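Tryptophan synthase alpha chain (Campylobacter jejuni, PDB 3THA) probably catalyses the aldol cleavage of indoleglycerol phosphate to indole and glyceraldehyde 3-phosphate, within the last step of tryptophan biosynthesis. Local coordinates at residues L34-Q39 with G237-I242; H76-L81 with L91-Y96. All coordinates share one frame; numbering follows the deposited sequence.

Contact 1 (L34-Q39 with G237-I242)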
loop_
_atom_site.group_PDB
_atom_site.type_symbol
_atom_site.label_atom_id
_atom_site.label_comp_id
_atom_site.label_asym_id
_atom_site.label_seq_id
_atom_site.Cartn_x
_atom_site.Cartn_y
_atom_site.Cartn_z
ATOM N N LEU B 34 11.030 -10.820 18.633
ATOM C CA LEU B 34 11.207 -12.145 18.012
ATOM C C LEU B 34 11.668 -13.187 19.020
ATOM O O LEU B 34 11.167 -14.292 19.056
ATOM C CB LEU B 34 12.148 -12.060 16.810
ATOM C CG LEU B 34 11.460 -11.318 15.628
ATOM C CD1 LEU B 34 12.409 -10.959 14.465
ATOM C CD2 LEU B 34 10.279 -12.106 15.113
ATOM N N GLN B 35 12.600 -12.804 19.874
ATOM C CA GLN B 35 13.080 -13.723 20.855
ATOM C C GLN B 35 11.978 -14.141 21.809
ATOM O O GLN B 35 12.097 -15.178 22.459
ATOM C CB GLN B 35 14.257 -13.111 21.627
ATOM C CG GLN B 35 15.458 -12.774 20.753
ATOM C CD GLN B 35 16.301 -13.994 20.350
ATOM O OE1 GLN B 35 15.788 -15.082 20.034
ATOM N NE2 GLN B 35 17.615 -13.799 20.340
ATOM N N ARG B 36 10.915 -13.352 21.922
ATOM C CA ARG B 36 9.855 -13.694 22.862
ATOM C C ARG B 36 8.647 -14.329 22.166
ATOM O O ARG B 36 7.605 -14.583 22.756
ATOM C CB ARG B 36 9.493 -12.486 23.733
ATOM C CG ARG B 36 10.430 -12.280 24.957
ATOM C CD ARG B 36 10.314 -10.883 25.578
ATOM N NE ARG B 36 9.098 -10.768 26.378
ATOM C CZ ARG B 36 8.819 -9.780 27.230
ATOM N NH1 ARG B 36 9.672 -8.779 27.419
ATOM N NH2 ARG B 36 7.678 -9.800 27.900
ATOM N N LEU B 37 8.806 -14.621 20.890
ATOM C CA LEU B 37 7.691 -15.082 20.080
ATOM C C LEU B 37 7.158 -16.426 20.595
ATOM O O LEU B 37 5.962 -16.662 20.598
ATOM C CB LEU B 37 8.117 -15.157 18.618
ATOM C CG LEU B 37 7.045 -15.248 17.559
ATOM C CD1 LEU B 37 6.056 -14.027 17.716
ATOM C CD2 LEU B 37 7.701 -15.308 16.170
ATOM N N ASP B 38 8.062 -17.299 21.002
ATOM C CA ASP B 38 7.694 -18.578 21.628
ATOM C C ASP B 38 6.729 -18.457 22.796
ATOM O O ASP B 38 5.909 -19.325 22.981
ATOM C CB ASP B 38 8.940 -19.355 22.065
ATOM C CG ASP B 38 9.623 -20.037 20.899
ATOM O OD1 ASP B 38 9.042 -20.051 19.796
ATOM O OD2 ASP B 38 10.740 -20.548 21.081
ATOM N N GLN B 39 6.810 -17.388 23.576
ATOM C CA GLN B 39 5.862 -17.225 24.687
ATOM C C GLN B 39 4.668 -16.348 24.381
ATOM O O GLN B 39 3.871 -16.088 25.283
ATOM C CB GLN B 39 6.528 -16.687 25.948
ATOM C CG GLN B 39 7.766 -17.427 26.395
ATOM C CD GLN B 39 8.940 -16.461 26.398
ATOM O OE1 GLN B 39 9.066 -15.609 27.292
ATOM N NE2 GLN B 39 9.778 -16.551 25.354
ATOM N N GLY B 237 7.169 2.483 24.186
ATOM C CA GLY B 237 8.589 2.360 24.454
ATOM C C GLY B 237 8.819 1.279 25.494
ATOM O O GLY B 237 9.516 1.536 26.503
ATOM N N ASN B 238 8.241 0.086 25.251
ATOM C CA ASN B 238 8.129 -0.939 26.299
ATOM C C ASN B 238 7.736 -2.292 25.804
ATOM O O ASN B 238 6.589 -2.501 25.477
ATOM C CB ASN B 238 7.086 -0.532 27.339
ATOM C CG ASN B 238 7.220 -1.313 28.667
ATOM O OD1 ASN B 238 7.428 -2.523 28.698
ATOM N ND2 ASN B 238 7.068 -0.608 29.751
ATOM N N LEU B 239 8.655 -3.241 25.835
ATOM C CA LEU B 239 8.305 -4.540 25.332
ATOM C C LEU B 239 7.222 -5.253 26.141
ATOM O O LEU B 239 6.445 -6.000 25.579
ATOM C CB LEU B 239 9.525 -5.434 25.168
ATOM C CG LEU B 239 9.433 -5.936 23.733
ATOM C CD1 LEU B 239 10.785 -6.391 23.276
ATOM C CD2 LEU B 239 8.413 -7.045 23.531
ATOM N N ASP B 240 7.169 -5.041 27.445
ATOM C CA ASP B 240 6.187 -5.764 28.244
ATOM C C ASP B 240 4.765 -5.289 27.940
ATOM O O ASP B 240 3.803 -6.050 28.074
ATOM C CB ASP B 240 6.473 -5.607 29.764
ATOM C CG ASP B 240 7.934 -5.879 30.127
ATOM O OD1 ASP B 240 8.522 -5.069 30.867
ATOM O OD2 ASP B 240 8.517 -6.880 29.655
ATOM N N ILE B 241 4.652 -4.010 27.587
ATOM C CA ILE B 241 3.386 -3.380 27.228
ATOM C C ILE B 241 3.028 -3.894 25.808
ATOM O O ILE B 241 1.921 -4.383 25.587
ATOM C CB ILE B 241 3.462 -1.799 27.304
ATOM C CG1 ILE B 241 3.848 -1.318 28.690
ATOM C CG2 ILE B 241 2.141 -1.147 26.970
ATOM C CD1 ILE B 241 3.919 0.221 28.836
ATOM N N ILE B 242 3.970 -3.834 24.869
ATOM C CA ILE B 242 3.698 -4.365 23.527
ATOM C C ILE B 242 3.172 -5.767 23.629
ATOM O O ILE B 242 2.178 -6.111 23.029
ATOM C CB ILE B 242 4.925 -4.429 22.634
ATOM C CG1 ILE B 242 5.507 -3.032 22.440
ATOM C CG2 ILE B 242 4.538 -5.007 21.301
ATOM C CD1 ILE B 242 6.844 -3.039 21.714
#

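Contact 2 (H76-L81 with L91-Y96)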
loop_
_atom_site.group_PDB
_atom_site.type_symbol
_atom_site.label_atom_id
_atom_site.label_comp_id
_atom_site.label_asym_id
_atom_site.label_seq_id
_atom_site.Cartn_x
_atom_site.Cartn_y
_atom_site.Cartn_z
ATOM N N HIS B 76 19.078 -6.390 4.357
ATOM C CA HIS B 76 20.343 -6.978 4.744
ATOM C C HIS B 76 20.413 -7.147 6.241
ATOM O O HIS B 76 20.810 -8.215 6.716
ATOM C CB HIS B 76 21.518 -6.152 4.237
ATOM C CG HIS B 76 21.495 -5.943 2.758
ATOM N ND1 HIS B 76 22.034 -6.851 1.875
ATOM C CD2 HIS B 76 20.944 -4.955 2.003
ATOM C CE1 HIS B 76 21.842 -6.416 0.637
ATOM N NE2 HIS B 76 21.172 -5.276 0.687
ATOM N N SER B 77 19.996 -6.105 6.973
ATOM C CA SER B 77 20.078 -6.122 8.420
ATOM C C SER B 77 18.969 -7.017 9.033
ATOM O O SER B 77 19.192 -7.646 10.082
ATOM C CB SER B 77 20.109 -4.714 8.993
ATOM O OG SER B 77 18.851 -4.088 8.924
ATOM N N VAL B 78 17.822 -7.109 8.348
ATOM C CA VAL B 78 16.782 -8.136 8.637
ATOM C C VAL B 78 17.300 -9.576 8.501
ATOM O O VAL B 78 17.187 -10.384 9.436
ATOM C CB VAL B 78 15.525 -7.944 7.765
ATOM C CG1 VAL B 78 14.569 -9.148 7.868
ATOM C CG2 VAL B 78 14.813 -6.635 8.143
ATOM N N PHE B 79 17.868 -9.904 7.342
ATOM C CA PHE B 79 18.496 -11.201 7.178
ATOM C C PHE B 79 19.508 -11.451 8.315
ATOM O O PHE B 79 19.540 -12.554 8.907
ATOM C CB PHE B 79 19.156 -11.309 5.811
ATOM C CG PHE B 79 18.196 -11.591 4.686
ATOM C CD1 PHE B 79 17.094 -12.455 4.872
ATOM C CD2 PHE B 79 18.417 -11.040 3.417
ATOM C CE1 PHE B 79 16.213 -12.758 3.807
ATOM C CE2 PHE B 79 17.550 -11.333 2.352
ATOM C CZ PHE B 79 16.434 -12.193 2.561
ATOM N N GLU B 80 20.308 -10.424 8.636
ATOM C CA GLU B 80 21.278 -10.526 9.754
ATOM C C GLU B 80 20.589 -10.802 11.098
ATOM O O GLU B 80 21.074 -11.567 11.898
ATOM C CB GLU B 80 22.144 -9.268 9.866
ATOM C CG GLU B 80 23.397 -9.291 9.022
ATOM C CD GLU B 80 24.229 -8.018 9.205
ATOM O OE1 GLU B 80 24.172 -7.146 8.294
ATOM O OE2 GLU B 80 24.905 -7.879 10.272
ATOM N N LEU B 81 19.440 -10.185 11.302
ATOM C CA LEU B 81 18.613 -10.374 12.480
ATOM C C LEU B 81 17.956 -11.743 12.598
ATOM O O LEU B 81 17.950 -12.343 13.679
ATOM C CB LEU B 81 17.515 -9.315 12.467
ATOM C CG LEU B 81 16.373 -9.481 13.447
ATOM C CD1 LEU B 81 16.903 -9.337 14.867
ATOM C CD2 LEU B 81 15.383 -8.412 13.116
ATOM N N LEU B 91 7.506 -18.132 10.455
ATOM C CA LEU B 91 7.892 -16.832 9.944
ATOM C C LEU B 91 7.553 -16.684 8.444
ATOM O O LEU B 91 7.931 -17.515 7.614
ATOM C CB LEU B 91 9.374 -16.603 10.213
ATOM C CG LEU B 91 9.766 -16.666 11.700
ATOM C CD1 LEU B 91 11.261 -16.502 11.890
ATOM C CD2 LEU B 91 8.977 -15.613 12.546
ATOM N N VAL B 92 6.809 -15.630 8.127
ATOM C CA VAL B 92 6.325 -15.371 6.787
ATOM C C VAL B 92 6.688 -13.921 6.389
ATOM O O VAL B 92 6.331 -12.972 7.089
ATOM C CB VAL B 92 4.778 -15.564 6.717
ATOM C CG1 VAL B 92 4.202 -15.005 5.416
ATOM C CG2 VAL B 92 4.442 -17.043 6.803
ATOM N N PHE B 93 7.420 -13.756 5.287
ATOM C CA PHE B 93 7.637 -12.433 4.749
ATOM C C PHE B 93 6.377 -11.877 4.132
ATOM O O PHE B 93 5.631 -12.575 3.454
ATOM C CB PHE B 93 8.733 -12.426 3.706
ATOM C CG PHE B 93 10.096 -12.267 4.269
ATOM C CD1 PHE B 93 10.338 -11.380 5.312
ATOM C CD2 PHE B 93 11.147 -12.990 3.748
ATOM C CE1 PHE B 93 11.610 -11.225 5.840
ATOM C CE2 PHE B 93 12.441 -12.862 4.283
ATOM C CZ PHE B 93 12.667 -11.975 5.313
HETATM N N MSE B 94 6.132 -10.607 4.376
HETATM C CA MSE B 94 5.193 -9.857 3.590
HETATM C C MSE B 94 5.991 -8.639 3.155
HETATM O O MSE B 94 6.305 -7.799 3.954
HETATM C CB MSE B 94 3.967 -9.512 4.414
HETATM C CG MSE B 94 3.007 -8.564 3.800
HETATM SE SE MSE B 94 1.289 -8.993 4.624
HETATM C CE MSE B 94 0.250 -7.536 4.027
ATOM N N VAL B 95 6.372 -8.605 1.886
ATOM C CA VAL B 95 7.127 -7.512 1.299
ATOM C C VAL B 95 6.540 -7.188 -0.069
ATOM O O VAL B 95 5.917 -8.017 -0.690
ATOM C CB VAL B 95 8.637 -7.919 1.072
ATOM C CG1 VAL B 95 9.364 -8.082 2.384
ATOM C CG2 VAL B 95 8.742 -9.186 0.273
ATOM N N TYR B 96 6.770 -5.981 -0.539
ATOM C CA TYR B 96 6.480 -5.668 -1.912
ATOM C C TYR B 96 7.548 -6.242 -2.785
ATOM O O TYR B 96 8.668 -6.494 -2.318
ATOM C CB TYR B 96 6.477 -4.202 -2.091
ATOM C CG TYR B 96 5.285 -3.550 -1.493
ATOM C CD1 TYR B 96 4.089 -3.582 -2.154
ATOM C CD2 TYR B 96 5.351 -2.897 -0.260
ATOM C CE1 TYR B 96 3.002 -2.965 -1.665
ATOM C CE2 TYR B 96 4.230 -2.271 0.256
ATOM C CZ TYR B 96 3.055 -2.308 -0.478
ATOM O OH TYR B 96 1.886 -1.706 -0.062
#

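Contact 1 (L34-Q39 with G237-I242)
Arg-36 reaches out from the turn after helix 27-35 and forms a salt bridge with Asp-240, in the first turn of helix 239-248. The bond runs from Arg-36 NH1 to Asp-240 OD2 at 3.2 Å and is nearly straight, with an N-H...O angle of 163°. OD2 sits at the edge of the guanidinium, almost in its plane, and receives the donor nearly in line with its own C-O bond. The two flat groups are nonetheless turned 43° against each other, and one carboxylate oxygen does the work: Arg-36 NH2 lies 3.5 Å from the same OD2, so the pair is not a two-oxygen fork. A bend at chi3 (76°) in the otherwise extended arginine chain brings the guanidinium to the acid.

These two segments belong to the first and last parts of a TIM barrel, the (beta/alpha)8 fold of the alpha subunit. Helix 27-35 follows the first strand, and helix 239-248, the last of the chain, comes after the eighth strand and the short helix 228-233, so the salt bridge spans the seam where the outer ring of helices closes.

Van der Waals contact is slight. Leu-239 CB touches the guanidinium nitrogen Arg-36 NH1 at 4.0 Å, oblique to the guanidinium plane, and the two side chains run past one another in opposite directions; Leu-239 also packs on Ala-32 of helix 27-35.

Local bonds shape both backbones. Asn-238 is the N-cap of helix 239-248: its OD1 accepts weak bonds from Asp-240 N at 2.8 Å and Ile-241 N at 3.3 Å. Asp-240 is thus placed where its negative charge would probably be favoured by the helix start. Across the way, Leu-37 N bonds to Leu-34 O and Gln-39 N to Arg-36 O, winding the turn that carries the arginine.

Contact 2 (H76-L81 with L91-Y96)
Phe-93, projecting from strand 90-94, drives the outer end of its ring between Val-78 and Phe-79 of helix 75-83. Every touch here is between apolar side chains, and all three residues are buried.

The aliphatic part is a single methyl group on a ring edge. Val-78 CG1 lies 4.1 Å from Phe-93 CE1, close to the ring plane, and the two side chains approach from opposite directions. CG1 is the valine branch trans to the backbone nitrogen (chi1 169°), which sends it toward the strand.

The aromatic part is made on the other flank of the same ring. Phe-79 CE1 stands 3.8 Å from Phe-93 CE2 and 3.9 Å from Phe-93 CZ, again near the plane of the Phe-93 ring, and the two side chains cross at about a right angle. The CB of Phe-79 points neither at the strand nor away from it, yet the ring end comes nearer. Phe-93 has chi1 -86°, with CG opposite the carbonyl carbon, and extends toward the helix. Touched along its rim by both partners, the ring fits in the manner of a wedge and not a face-to-face stack.

Helix 75-83 leads through a short loop into strand 90-94; with helix 60-70 it connects strand 44-48 to it in a beta-alpha-beta unit of the TIM barrel. The neighbouring strands complete the bed of Phe-93, with Leu-47 from strand 44-48 and Ile-117 and Leu-120 from strand 117-121. Phe-93 faces the helix layer; the next residue, Met-94, touches Glu-46, probably a catalytic proton acceptor, whose side chain is about 8 Å from that of Phe-93. Further out, Phe-79 meets the ring of Tyr-103 in helix 97-103, and Ser-77 and Leu-81 turn to helix 27-35.

Contact 1 is a surface meeting, contact 2 a buried one, and the difference shows in their chemistry: one charged pair and a van der Waals touch outside, purely hydrocarbon packing inside. Contact 1 joins helix to helix across the closing seam of the barrel, between parts far apart in sequence, whereas contact 2 seats a helix on the strand that follows it. Their centres are 18 Å apart, but the two sites adjoin: Leu-37 CD2 packs on Leu-91 CD2 at 3.9 Å, and Leu-34 CD1 on Leu-81 CD2 at 4.1 Å. Segment 34-39 therefore faces outward with its arginine and inward with its leucines.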